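Local coordinates for protein GH18329p (Drosophila melanogaster, PDB 5YGB) that acts in piRNA-guided repression of transposons, its extended Tudor domain binding the N-terminus of Piwi, and probably recruits Piwi proteins to the biogenesis machinery of the nuage, at residues Y8-V12 against T154-H158; V12-F18 against S146-E151; F18-L22 against Y94-G99; M33-T38 against E69-R73. The protein carries 1 engineered substitution. All blocks are in the same frame, centred on the assembly; numbering follows the deposited sequence.

Interaction 1. Residues Y8-V12 against T154-H158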
loop_
_atom_site.group_PDB
_atom_site.type_symbol
_atom_site.label_atom_id
_atom_site.label_comp_id
_atom_site.label_asym_id
_atom_site.label_seq_id
_atom_site.Cartn_x
_atom_site.Cartn_y
_atom_site.Cartn_z
ATOM N N TYR A 8 -3.382 8.735 6.469
ATOM C CA TYR A 8 -4.469 7.911 5.951
ATOM C C TYR A 8 -4.003 6.473 5.931
ATOM O O TYR A 8 -2.857 6.217 5.569
ATOM C CB TYR A 8 -4.843 8.282 4.521
ATOM C CG TYR A 8 -5.302 9.694 4.275
ATOM C CD1 TYR A 8 -6.373 10.235 4.978
ATOM C CD2 TYR A 8 -4.687 10.474 3.311
ATOM C CE1 TYR A 8 -6.801 11.511 4.739
ATOM C CE2 TYR A 8 -5.116 11.766 3.057
ATOM C CZ TYR A 8 -6.173 12.272 3.778
ATOM O OH TYR A 8 -6.602 13.558 3.538
ATOM N N VAL A 9 -4.885 5.532 6.244
ATOM C CA VAL A 9 -4.617 4.125 5.944
ATOM C C VAL A 9 -5.078 3.873 4.507
ATOM O O VAL A 9 -6.259 4.028 4.187
ATOM C CB VAL A 9 -5.317 3.196 6.933
ATOM C CG1 VAL A 9 -5.201 1.759 6.464
ATOM C CG2 VAL A 9 -4.703 3.372 8.312
ATOM N N SER A 10 -4.139 3.536 3.626
ATOM C CA SER A 10 -4.421 3.467 2.190
ATOM C C SER A 10 -4.680 2.045 1.699
ATOM O O SER A 10 -5.309 1.865 0.660
ATOM C CB SER A 10 -3.270 4.086 1.380
ATOM O OG SER A 10 -2.005 3.580 1.789
ATOM N N ALA A 11 -4.189 1.045 2.423
ATOM C CA ALA A 11 -4.432 -0.346 2.066
ATOM C C ALA A 11 -4.293 -1.195 3.311
ATOM O O ALA A 11 -3.503 -0.870 4.200
ATOM C CB ALA A 11 -3.459 -0.816 0.968
ATOM N N VAL A 12 -5.046 -2.287 3.367
ATOM C CA VAL A 12 -5.020 -3.212 4.494
ATOM C C VAL A 12 -4.964 -4.654 4.031
ATOM O O VAL A 12 -5.782 -5.082 3.216
ATOM C CB VAL A 12 -6.267 -3.050 5.382
ATOM C CG1 VAL A 12 -6.357 -4.184 6.407
ATOM C CG2 VAL A 12 -6.293 -1.684 6.072
ATOM N N THR A 154 -10.464 2.085 10.426
ATOM C CA THR A 154 -9.532 2.936 9.692
ATOM C C THR A 154 -10.171 3.591 8.474
ATOM O O THR A 154 -9.589 4.509 7.903
ATOM C CB THR A 154 -8.289 2.152 9.214
ATOM O OG1 THR A 154 -8.686 1.089 8.338
ATOM C CG2 THR A 154 -7.505 1.587 10.391
ATOM N N GLU A 155 -11.364 3.123 8.094
ATOM C CA GLU A 155 -12.020 3.481 6.831
ATOM C C GLU A 155 -11.018 3.516 5.678
ATOM O O GLU A 155 -10.917 4.501 4.930
ATOM C CB GLU A 155 -12.752 4.820 6.938
ATOM C CG GLU A 155 -13.969 4.874 6.015
ATOM C CD GLU A 155 -14.595 6.249 5.910
ATOM O OE1 GLU A 155 -14.305 7.113 6.765
ATOM O OE2 GLU A 155 -15.385 6.459 4.964
ATOM N N VAL A 156 -10.302 2.409 5.533
ATOM C CA VAL A 156 -9.241 2.281 4.556
ATOM C C VAL A 156 -9.684 2.762 3.177
ATOM O O VAL A 156 -10.790 2.450 2.721
ATOM C CB VAL A 156 -8.737 0.818 4.475
ATOM C CG1 VAL A 156 -9.891 -0.158 4.299
ATOM C CG2 VAL A 156 -7.706 0.672 3.362
ATOM N N ALA A 157 -8.816 3.569 2.563
ATOM C CA ALA A 157 -8.934 4.062 1.183
ATOM C C ALA A 157 -9.983 5.162 0.994
ATOM O O ALA A 157 -10.216 5.593 -0.138
ATOM C CB ALA A 157 -9.208 2.892 0.212
ATOM N N HIS A 158 -10.586 5.646 2.076
ATOM C CA HIS A 158 -11.622 6.684 1.964
ATOM C C HIS A 158 -11.226 8.000 2.616
ATOM O O HIS A 158 -12.091 8.793 3.007
ATOM C CB HIS A 158 -12.937 6.183 2.550
ATOM C CG HIS A 158 -13.588 5.134 1.718
ATOM N ND1 HIS A 158 -13.591 3.793 2.063
ATOM C CD2 HIS A 158 -14.254 5.212 0.541
ATOM C CE1 HIS A 158 -14.228 3.107 1.143
ATOM N NE2 HIS A 158 -14.643 3.938 0.203
HETATM O O HOH W 1 -7.404 6.115 7.430
HETATM O O HOH W 2 -8.725 6.289 5.010
#
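In the five-stranded barrel of the extended Tudor domain, a fold of the staphylococcal nuclease-like (OB) kind, the first strand is covered on one side by the turn that ends helix 144-154. Glu155, with positive phi, breaks the helix and opens a type II beta turn to His158, closed by His158 N to Glu155 O at 3.1 Å. Tyr8 points sideways, its ring meeting Trp159 edge-to-face. Val9 comes next and does most of the work. Its beta-branched side chain faces the helix end and the turn, with CB 3.9 Å from Thr154 CB and CG1 4.1 Å from Val156 CG2, while its carbonyl binds the turn backbone. Water 1 accepts from Val9 N at 2.8 Å and lies 2.8 Å from Thr154 O, bridging a gap too wide for a direct bond. Ser10 and Ala11 both point away, so the alternation slips by one residue; both bond through the backbone to Trp19, and the Ser10 hydroxyl bonds the carbonyl of Tyr98. Val12 faces the turn again, placing CG2 3.8 Å from Val156 CB, so that Val156 packs against both strand valines. Ala157 takes a positive phi, near 75°, that glycine adopts more easily; its small methyl still fits at the border, CB 4.1 Å from Ser10 O, and its N donates to Val9 O at 3.1 Å, nearly straight at 167°.

Interaction 2. Residues V12-F18 against S146-E151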
loop_
_atom_site.group_PDB
_atom_site.type_symbol
_atom_site.label_atom_id
_atom_site.label_comp_id
_atom_site.label_asym_id
_atom_site.label_seq_id
_atom_site.Cartn_x
_atom_site.Cartn_y
_atom_site.Cartn_z
ATOM N N VAL A 12 -5.046 -2.287 3.367
ATOM C CA VAL A 12 -5.020 -3.212 4.494
ATOM C C VAL A 12 -4.964 -4.654 4.031
ATOM O O VAL A 12 -5.782 -5.082 3.216
ATOM C CB VAL A 12 -6.267 -3.050 5.382
ATOM C CG1 VAL A 12 -6.357 -4.184 6.407
ATOM C CG2 VAL A 12 -6.293 -1.684 6.072
ATOM N N ALA A 13 -4.001 -5.402 4.558
ATOM C CA ALA A 13 -4.054 -6.865 4.510
ATOM C C ALA A 13 -4.614 -7.403 5.829
ATOM O O ALA A 13 -5.489 -8.266 5.841
ATOM C CB ALA A 13 -2.689 -7.443 4.235
ATOM N N SER A 14 -4.100 -6.886 6.943
ATOM C CA SER A 14 -4.570 -7.287 8.266
ATOM C C SER A 14 -4.167 -6.212 9.271
ATOM O O SER A 14 -3.462 -5.278 8.898
ATOM C CB SER A 14 -3.980 -8.651 8.657
ATOM O OG SER A 14 -2.706 -8.492 9.254
ATOM N N PRO A 15 -4.605 -6.332 10.543
ATOM C CA PRO A 15 -4.131 -5.344 11.527
ATOM C C PRO A 15 -2.616 -5.344 11.706
ATOM O O PRO A 15 -2.079 -4.355 12.202
ATOM C CB PRO A 15 -4.825 -5.778 12.828
ATOM C CG PRO A 15 -6.058 -6.504 12.370
ATOM C CD PRO A 15 -5.624 -7.231 11.124
ATOM N N THR A 16 -1.937 -6.421 11.317
ATOM C CA THR A 16 -0.482 -6.438 11.424
ATOM C C THR A 16 0.210 -6.348 10.061
ATOM O O THR A 16 1.414 -6.573 9.946
ATOM C CB THR A 16 0.013 -7.681 12.218
ATOM O OG1 THR A 16 -0.634 -8.867 11.743
ATOM C CG2 THR A 16 -0.305 -7.507 13.694
ATOM N N LYS A 17 -0.549 -5.957 9.040
ATOM C CA LYS A 17 0.034 -5.634 7.745
ATOM C C LYS A 17 -0.867 -4.656 6.998
ATOM O O LYS A 17 -1.857 -5.045 6.393
ATOM C CB LYS A 17 0.264 -6.898 6.911
ATOM C CG LYS A 17 0.988 -6.626 5.597
ATOM C CD LYS A 17 1.254 -7.916 4.826
ATOM C CE LYS A 17 2.132 -7.650 3.619
ATOM N NZ LYS A 17 2.475 -8.905 2.890
ATOM N N PHE A 18 -0.532 -3.374 7.077
ATOM C CA PHE A 18 -1.294 -2.354 6.374
ATOM C C PHE A 18 -0.352 -1.227 5.980
ATOM O O PHE A 18 0.818 -1.224 6.358
ATOM C CB PHE A 18 -2.474 -1.844 7.228
ATOM C CG PHE A 18 -2.074 -1.200 8.536
ATOM C CD1 PHE A 18 -1.929 -1.960 9.692
ATOM C CD2 PHE A 18 -1.849 0.166 8.609
ATOM C CE1 PHE A 18 -1.561 -1.367 10.881
ATOM C CE2 PHE A 18 -1.494 0.761 9.810
ATOM C CZ PHE A 18 -1.355 -0.013 10.943
ATOM N N SER A 146 -12.012 -9.760 12.249
ATOM C CA SER A 146 -11.036 -8.831 12.823
ATOM C C SER A 146 -10.480 -7.919 11.740
ATOM O O SER A 146 -10.301 -6.716 11.957
ATOM C CB SER A 146 -9.892 -9.576 13.506
ATOM O OG SER A 146 -10.340 -10.231 14.686
ATOM N N ILE A 147 -10.190 -8.493 10.578
ATOM C CA ILE A 147 -9.712 -7.708 9.450
ATOM C C ILE A 147 -10.774 -6.692 9.049
ATOM O O ILE A 147 -10.461 -5.520 8.841
ATOM C CB ILE A 147 -9.345 -8.612 8.256
ATOM C CG1 ILE A 147 -8.223 -9.574 8.652
ATOM C CG2 ILE A 147 -8.933 -7.767 7.058
ATOM C CD1 ILE A 147 -7.909 -10.626 7.606
ATOM N N ALA A 148 -12.027 -7.130 8.971
ATOM C CA ALA A 148 -13.129 -6.237 8.624
ATOM C C ALA A 148 -13.288 -5.102 9.633
ATOM O O ALA A 148 -13.479 -3.944 9.249
ATOM C CB ALA A 148 -14.432 -7.031 8.504
ATOM N N LYS A 149 -13.200 -5.420 10.920
ATOM C CA LYS A 149 -13.330 -4.390 11.939
ATOM C C LYS A 149 -12.212 -3.356 11.796
ATOM O O LYS A 149 -12.456 -2.158 11.921
ATOM C CB LYS A 149 -13.313 -5.005 13.342
ATOM C CG LYS A 149 -13.463 -3.990 14.465
ATOM C CD LYS A 149 -14.786 -3.252 14.386
ATOM C CE LYS A 149 -14.971 -2.318 15.574
ATOM N NZ LYS A 149 -16.345 -1.737 15.632
ATOM N N PHE A 150 -11.000 -3.822 11.525
ATOM C CA PHE A 150 -9.882 -2.904 11.347
ATOM C C PHE A 150 -10.077 -2.029 10.094
ATOM O O PHE A 150 -9.792 -0.829 10.111
ATOM C CB PHE A 150 -8.561 -3.682 11.280
ATOM C CG PHE A 150 -7.348 -2.808 11.197
ATOM C CD1 PHE A 150 -6.928 -2.079 12.302
ATOM C CD2 PHE A 150 -6.637 -2.697 10.013
ATOM C CE1 PHE A 150 -5.799 -1.263 12.236
ATOM C CE2 PHE A 150 -5.511 -1.870 9.933
ATOM C CZ PHE A 150 -5.089 -1.155 11.052
ATOM N N GLU A 151 -10.563 -2.620 9.010
ATOM C CA GLU A 151 -10.889 -1.847 7.814
ATOM C C GLU A 151 -11.939 -0.784 8.115
ATOM O O GLU A 151 -11.841 0.341 7.623
ATOM C CB GLU A 151 -11.377 -2.772 6.697
ATOM C CG GLU A 151 -10.260 -3.637 6.124
ATOM C CD GLU A 151 -10.750 -4.677 5.137
ATOM O OE1 GLU A 151 -11.879 -5.180 5.310
ATOM O OE2 GLU A 151 -9.999 -4.994 4.194
HETATM O O HOH W 3 -8.281 -6.407 3.017
#
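The ring of Phe150 is the bump of this contact, reaching from helix 144-154 into a hollow lined by Val12, Pro15 and Phe18. Pro15 closes one face: its CA lies 4.0 Å from the centroid of the Phe150 ring and 11° off the ring normal, a CH-pi contact, while Pro15 CG packs at 3.9 Å on Phe150 CB. At the ring's edge Val12 CG1 comes within 3.9 Å of Phe150 CD2. The tip goes deepest, Phe150 CZ lying over a face of the Phe18 ring, 3.5 Å from Phe18 CD1, with the two planes oblique at 53°. The hollow is shaped by a beta hairpin of the barrel, whose chain turns through a type I turn, Ser14 to Lys17, beside a classic beta bulge in which Ala13 and Ser14 both face Lys17. Proline suits the second turn position, where its ring fixes phi near -61°, and Ser14 OG accepts from Thr16 N at 3.0 Å, an ST turn. One helical turn back, Ile147 fills a shallower dip, with CG2 3.7 Å from Ala13 O and CG1 4.3 Å from Pro15 CD. Toward the rim, Glu151 lays its aliphatic CG 4.0 Å from Val12 CG1, and water 3 donates to both Val12 O (2.8 Å) and Glu151 OE2 (2.5 Å).

Interaction 3. Residues F18-L22 against Y94-G99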
loop_
_atom_site.group_PDB
_atom_site.type_symbol
_atom_site.label_atom_id
_atom_site.label_comp_id
_atom_site.label_asym_id
_atom_site.label_seq_id
_atom_site.Cartn_x
_atom_site.Cartn_y
_atom_site.Cartn_z
ATOM N N PHE A 18 -0.532 -3.374 7.077
ATOM C CA PHE A 18 -1.294 -2.354 6.374
ATOM C C PHE A 18 -0.352 -1.227 5.980
ATOM O O PHE A 18 0.818 -1.224 6.358
ATOM C CB PHE A 18 -2.474 -1.844 7.228
ATOM C CG PHE A 18 -2.074 -1.200 8.536
ATOM C CD1 PHE A 18 -1.929 -1.960 9.692
ATOM C CD2 PHE A 18 -1.849 0.166 8.609
ATOM C CE1 PHE A 18 -1.561 -1.367 10.881
ATOM C CE2 PHE A 18 -1.494 0.761 9.810
ATOM C CZ PHE A 18 -1.355 -0.013 10.943
ATOM N N TRP A 19 -0.862 -0.259 5.218
ATOM C CA TRP A 19 -0.036 0.817 4.681
ATOM C C TRP A 19 -0.633 2.165 5.018
ATOM O O TRP A 19 -1.854 2.349 4.965
ATOM C CB TRP A 19 0.123 0.667 3.160
ATOM C CG TRP A 19 0.979 -0.501 2.740
ATOM C CD1 TRP A 19 2.294 -0.454 2.383
ATOM C CD2 TRP A 19 0.572 -1.871 2.638
ATOM N NE1 TRP A 19 2.740 -1.725 2.067
ATOM C CE2 TRP A 19 1.702 -2.609 2.208
ATOM C CE3 TRP A 19 -0.631 -2.555 2.857
ATOM C CZ2 TRP A 19 1.660 -3.995 2.012
ATOM C CZ3 TRP A 19 -0.670 -3.940 2.653
ATOM C CH2 TRP A 19 0.473 -4.635 2.233
ATOM N N VAL A 20 0.235 3.105 5.368
ATOM C CA VAL A 20 -0.203 4.473 5.643
ATOM C C VAL A 20 0.493 5.490 4.741
ATOM O O VAL A 20 1.624 5.268 4.259
ATOM C CB VAL A 20 0.019 4.879 7.125
ATOM C CG1 VAL A 20 -0.666 3.900 8.054
ATOM C CG2 VAL A 20 1.491 4.965 7.447
ATOM N N GLN A 21 -0.206 6.594 4.521
ATOM C CA GLN A 21 0.282 7.757 3.798
ATOM C C GLN A 21 0.269 8.941 4.743
ATOM O O GLN A 21 -0.665 9.080 5.532
ATOM C CB GLN A 21 -0.619 8.075 2.609
ATOM C CG GLN A 21 -0.770 6.945 1.584
ATOM C CD GLN A 21 -1.938 7.182 0.657
ATOM O OE1 GLN A 21 -2.930 7.801 1.043
ATOM N NE2 GLN A 21 -1.837 6.687 -0.569
ATOM N N LEU A 22 1.259 9.816 4.643
ATOM C CA LEU A 22 1.263 11.045 5.424
ATOM C C LEU A 22 0.365 12.102 4.807
ATOM O O LEU A 22 0.430 12.352 3.601
ATOM C CB LEU A 22 2.674 11.616 5.536
ATOM C CG LEU A 22 3.698 10.763 6.262
ATOM C CD1 LEU A 22 5.034 11.481 6.238
ATOM C CD2 LEU A 22 3.252 10.541 7.664
ATOM N N TYR A 94 3.671 -3.890 -7.211
ATOM C CA TYR A 94 3.440 -3.283 -5.903
ATOM C C TYR A 94 3.212 -1.785 -6.127
ATOM O O TYR A 94 4.065 -1.101 -6.698
ATOM C CB TYR A 94 4.633 -3.555 -4.971
ATOM C CG TYR A 94 4.618 -2.719 -3.715
ATOM C CD1 TYR A 94 3.662 -2.938 -2.731
ATOM C CD2 TYR A 94 5.552 -1.703 -3.511
ATOM C CE1 TYR A 94 3.632 -2.164 -1.584
ATOM C CE2 TYR A 94 5.530 -0.932 -2.365
ATOM C CZ TYR A 94 4.557 -1.163 -1.416
ATOM O OH TYR A 94 4.518 -0.372 -0.280
ATOM N N PHE A 95 2.057 -1.269 -5.712
ATOM C CA PHE A 95 1.708 0.133 -5.958
ATOM C C PHE A 95 2.336 0.993 -4.863
ATOM O O PHE A 95 1.821 1.095 -3.752
ATOM C CB PHE A 95 0.183 0.282 -6.066
ATOM C CG PHE A 95 -0.356 -0.290 -7.347
ATOM C CD1 PHE A 95 -0.544 -1.652 -7.493
ATOM C CD2 PHE A 95 -0.591 0.524 -8.434
ATOM C CE1 PHE A 95 -1.010 -2.177 -8.684
ATOM C CE2 PHE A 95 -1.056 0.003 -9.628
ATOM C CZ PHE A 95 -1.264 -1.350 -9.748
ATOM N N VAL A 96 3.473 1.613 -5.186
ATOM C CA VAL A 96 4.377 2.177 -4.194
ATOM C C VAL A 96 3.770 3.328 -3.387
ATOM O O VAL A 96 4.237 3.612 -2.288
ATOM C CB VAL A 96 5.709 2.661 -4.856
ATOM C CG1 VAL A 96 6.427 1.505 -5.536
ATOM C CG2 VAL A 96 5.465 3.795 -5.846
ATOM N N ASP A 97 2.748 3.997 -3.909
ATOM C CA ASP A 97 2.155 5.111 -3.185
ATOM C C ASP A 97 0.967 4.694 -2.329
ATOM O O ASP A 97 0.522 5.491 -1.506
ATOM C CB ASP A 97 1.750 6.219 -4.159
ATOM C CG ASP A 97 2.945 6.841 -4.819
ATOM O OD1 ASP A 97 3.934 7.124 -4.097
ATOM O OD2 ASP A 97 2.917 7.032 -6.052
ATOM N N TYR A 98 0.467 3.465 -2.495
ATOM C CA TYR A 98 -0.762 3.038 -1.801
ATOM C C TYR A 98 -0.611 1.759 -0.991
ATOM O O TYR A 98 -1.223 1.623 0.075
ATOM C CB TYR A 98 -1.894 2.869 -2.820
ATOM C CG TYR A 98 -2.390 4.191 -3.338
ATOM C CD1 TYR A 98 -1.720 4.868 -4.362
ATOM C CD2 TYR A 98 -3.502 4.796 -2.782
ATOM C CE1 TYR A 98 -2.162 6.095 -4.812
ATOM C CE2 TYR A 98 -3.954 6.006 -3.232
ATOM C CZ TYR A 98 -3.285 6.659 -4.237
ATOM O OH TYR A 98 -3.755 7.877 -4.666
ATOM N N GLY A 99 0.188 0.812 -1.472
ATOM C CA GLY A 99 0.431 -0.417 -0.728
ATOM C C GLY A 99 -0.180 -1.670 -1.330
ATOM O O GLY A 99 0.218 -2.784 -0.973
#
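Here the two halves of the extended Tudor domain meet: strand 17-22 belongs to the nuclease-like barrel, and 94-99 is the end of a strand of the Tudor sheet with the turn that follows it. The hydrogen bond comes from Gln21, which is long enough to span the gap and donates from NE2 to Asp97 O at 2.8 Å and 171°, so one N-H of a buried amide is paired with a backbone carbonyl. The carboxylate of Asp97 is turned to Arg73 in a salt bridge. Around the rings, Gln21 NE2 also sits over a face of Tyr98, 3.4 Å from its CD2, and Trp19 CE2 approaches Tyr94 CE1 at 4.3 Å with the planes oblique. The turn is drawn tight by Phe95 O, which accepts from both Tyr98 N (3.0 Å) and Gly99 N (2.8 Å). Glycine is needed at its end for two reasons: phi near 110° would jam a side chain against the preceding carbonyl, and a CB would lie 2.3 Å from Trp19 CG. Without one, Gly99 CA can sit over the indole in a CH-pi contact, 3.5 Å from the centroid of the five-membered ring of Trp19 and 10° off its normal.

Interaction 4. Residues M33-T38 against E69-R73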
loop_
_atom_site.group_PDB
_atom_site.type_symbol
_atom_site.label_atom_id
_atom_site.label_comp_id
_atom_site.label_asym_id
_atom_site.label_seq_id
_atom_site.Cartn_x
_atom_site.Cartn_y
_atom_site.Cartn_z
ATOM N N MET A 33 -0.361 14.271 -8.593
ATOM C CA MET A 33 0.375 13.365 -9.464
ATOM C C MET A 33 -0.526 12.288 -10.047
ATOM O O MET A 33 -0.399 11.937 -11.226
ATOM C CB MET A 33 1.529 12.728 -8.699
ATOM C CG MET A 33 2.416 11.850 -9.590
ATOM S SD MET A 33 3.667 10.937 -8.669
ATOM C CE MET A 33 2.630 9.830 -7.754
ATOM N N VAL A 34 -1.430 11.745 -9.236
ATOM C CA VAL A 34 -2.354 10.753 -9.771
ATOM C C VAL A 34 -3.197 11.381 -10.884
ATOM O O VAL A 34 -3.365 10.793 -11.950
ATOM C CB VAL A 34 -3.262 10.152 -8.680
ATOM C CG1 VAL A 34 -4.266 9.199 -9.298
ATOM C CG2 VAL A 34 -2.418 9.417 -7.654
ATOM N N GLN A 35 -3.695 12.592 -10.671
ATOM C CA GLN A 35 -4.437 13.284 -11.721
ATOM C C GLN A 35 -3.590 13.484 -12.975
ATOM O O GLN A 35 -4.048 13.213 -14.098
ATOM C CB GLN A 35 -4.947 14.630 -11.204
ATOM C CG GLN A 35 -5.853 15.357 -12.187
ATOM C CD GLN A 35 -6.124 16.790 -11.776
ATOM O OE1 GLN A 35 -5.942 17.155 -10.618
ATOM N NE2 GLN A 35 -6.562 17.611 -12.726
ATOM N N GLU A 36 -2.353 13.933 -12.803
ATOM C CA GLU A 36 -1.530 14.238 -13.964
ATOM C C GLU A 36 -1.111 12.976 -14.709
ATOM O O GLU A 36 -1.128 12.940 -15.948
ATOM C CB GLU A 36 -0.290 15.039 -13.571
ATOM C CG GLU A 36 0.547 15.383 -14.776
ATOM C CD GLU A 36 1.785 16.194 -14.461
ATOM O OE1 GLU A 36 2.028 16.513 -13.275
ATOM O OE2 GLU A 36 2.523 16.504 -15.418
ATOM N N MET A 37 -0.738 11.933 -13.974
ATOM C CA MET A 37 -0.365 10.669 -14.614
ATOM C C MET A 37 -1.556 10.104 -15.380
ATOM O O MET A 37 -1.404 9.597 -16.497
ATOM C CB MET A 37 0.147 9.649 -13.589
ATOM C CG MET A 37 1.567 9.924 -13.145
ATOM S SD MET A 37 2.268 8.747 -11.982
ATOM C CE MET A 37 2.061 7.194 -12.870
ATOM N N THR A 38 -2.742 10.219 -14.796
ATOM C CA THR A 38 -3.941 9.643 -15.386
ATOM C C THR A 38 -4.286 10.367 -16.681
ATOM O O THR A 38 -4.602 9.725 -17.692
ATOM C CB THR A 38 -5.108 9.691 -14.408
ATOM O OG1 THR A 38 -4.802 8.820 -13.312
ATOM C CG2 THR A 38 -6.392 9.212 -15.070
ATOM N N GLU A 69 -9.608 3.073 -13.319
ATOM C CA GLU A 69 -9.077 3.640 -14.561
ATOM C C GLU A 69 -8.045 4.755 -14.329
ATOM O O GLU A 69 -7.838 5.605 -15.195
ATOM C CB GLU A 69 -10.216 4.173 -15.440
ATOM C CG GLU A 69 -11.152 3.102 -15.985
ATOM C CD GLU A 69 -12.486 3.671 -16.444
ATOM O OE1 GLU A 69 -12.505 4.810 -16.959
ATOM O OE2 GLU A 69 -13.515 2.977 -16.290
ATOM N N LYS A 70 -7.388 4.747 -13.174
ATOM C CA LYS A 70 -6.349 5.736 -12.911
ATOM C C LYS A 70 -4.969 5.108 -13.078
ATOM O O LYS A 70 -4.829 3.886 -13.028
ATOM C CB LYS A 70 -6.508 6.335 -11.509
ATOM C CG LYS A 70 -7.832 7.077 -11.324
ATOM C CD LYS A 70 -8.046 7.524 -9.884
ATOM C CE LYS A 70 -9.246 8.461 -9.770
ATOM N NZ LYS A 70 -9.070 9.723 -10.552
ATOM N N TRP A 71 -3.966 5.955 -13.314
ATOM C CA TRP A 71 -2.591 5.491 -13.519
ATOM C C TRP A 71 -1.757 5.750 -12.278
ATOM O O TRP A 71 -1.785 6.848 -11.717
ATOM C CB TRP A 71 -1.970 6.179 -14.735
ATOM C CG TRP A 71 -2.478 5.632 -16.038
ATOM C CD1 TRP A 71 -3.654 5.951 -16.659
ATOM C CD2 TRP A 71 -1.831 4.668 -16.870
ATOM N NE1 TRP A 71 -3.773 5.243 -17.832
ATOM C CE2 TRP A 71 -2.670 4.448 -17.986
ATOM C CE3 TRP A 71 -0.620 3.970 -16.787
ATOM C CZ2 TRP A 71 -2.340 3.561 -19.011
ATOM C CZ3 TRP A 71 -0.286 3.095 -17.808
ATOM C CH2 TRP A 71 -1.148 2.888 -18.900
ATOM N N TYR A 72 -1.009 4.727 -11.887
ATOM C CA TYR A 72 -0.258 4.710 -10.638
ATOM C C TYR A 72 1.199 4.354 -10.845
ATOM O O TYR A 72 1.547 3.630 -11.785
ATOM C CB TYR A 72 -0.895 3.705 -9.673
ATOM C CG TYR A 72 -2.276 4.140 -9.229
ATOM C CD1 TYR A 72 -2.427 5.112 -8.250
ATOM C CD2 TYR A 72 -3.424 3.606 -9.810
ATOM C CE1 TYR A 72 -3.681 5.533 -7.837
ATOM C CE2 TYR A 72 -4.684 4.012 -9.396
ATOM C CZ TYR A 72 -4.803 4.980 -8.417
ATOM O OH TYR A 72 -6.046 5.407 -7.996
ATOM N N ARG A 73 2.053 4.833 -9.943
ATOM C CA ARG A 73 3.433 4.355 -9.883
ATOM C C ARG A 73 3.472 2.962 -9.270
ATOM O O ARG A 73 2.834 2.692 -8.248
ATOM C CB ARG A 73 4.308 5.309 -9.058
ATOM C CG ARG A 73 4.333 6.748 -9.594
ATOM C CD ARG A 73 5.425 7.594 -8.970
ATOM N NE ARG A 73 5.238 7.768 -7.532
ATOM C CZ ARG A 73 6.084 8.453 -6.770
ATOM N NH1 ARG A 73 7.164 9.013 -7.311
ATOM N NH2 ARG A 73 5.865 8.569 -5.462
#
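The helical segment 33-38 crosses strand 70-73 with 115° between their directions, and their axes approach to 6.8 Å. The backbones are closest at Thr38 and Trp71, whose CA atoms are 4.7 Å apart. There Trp71 N donates to Thr38 OG1 at 3.0 Å, and that hydroxyl in turn donates to Val34 O at 2.8 Å; threonine can do both and still put CG2 3.9 Å from Glu69 O. The rest of the helix face packs mainly through apolar groups. Val34 CG1 touches Tyr72 CE1 at 4.0 Å, and flexible Met37 bends along the strand, its CB 4.2 Å from Trp71 CB and its SD 3.7 Å from Arg73 CG. Met33 CE covers a face of the Arg73 guanidinium, 3.3 Å from NE; the charge itself is paired with Asp97. A helix laid across a strand of the antiparallel Tudor barrel in this way is part of the extended Tudor architecture, in which helix 25-41 leads from the nuclease-like barrel to the Tudor core.

Overall arrangement
Interactions 1, 2 and 3 follow one another along the hairpin of strands 5-12 and 17-22, 1 and 2 sharing Val12, 2 and 3 sharing Phe18. Their partners come later in reverse order: 94-99, then 146-151, then 154-158, so that the Tudor core is inserted between pieces of the nuclease-like barrel. Interaction 4 lies innermost in sequence and farthest out in space, its centre about 26 Å from that of interaction 2, on the opposite side of the chain's centre. Interaction 3 sits between, about 15 Å from interaction 4 by centres, and touches it through the Asp97–Arg73 salt bridge. Both barrels are thereby joined into a single extended Tudor domain, the part of Papi that binds Piwi.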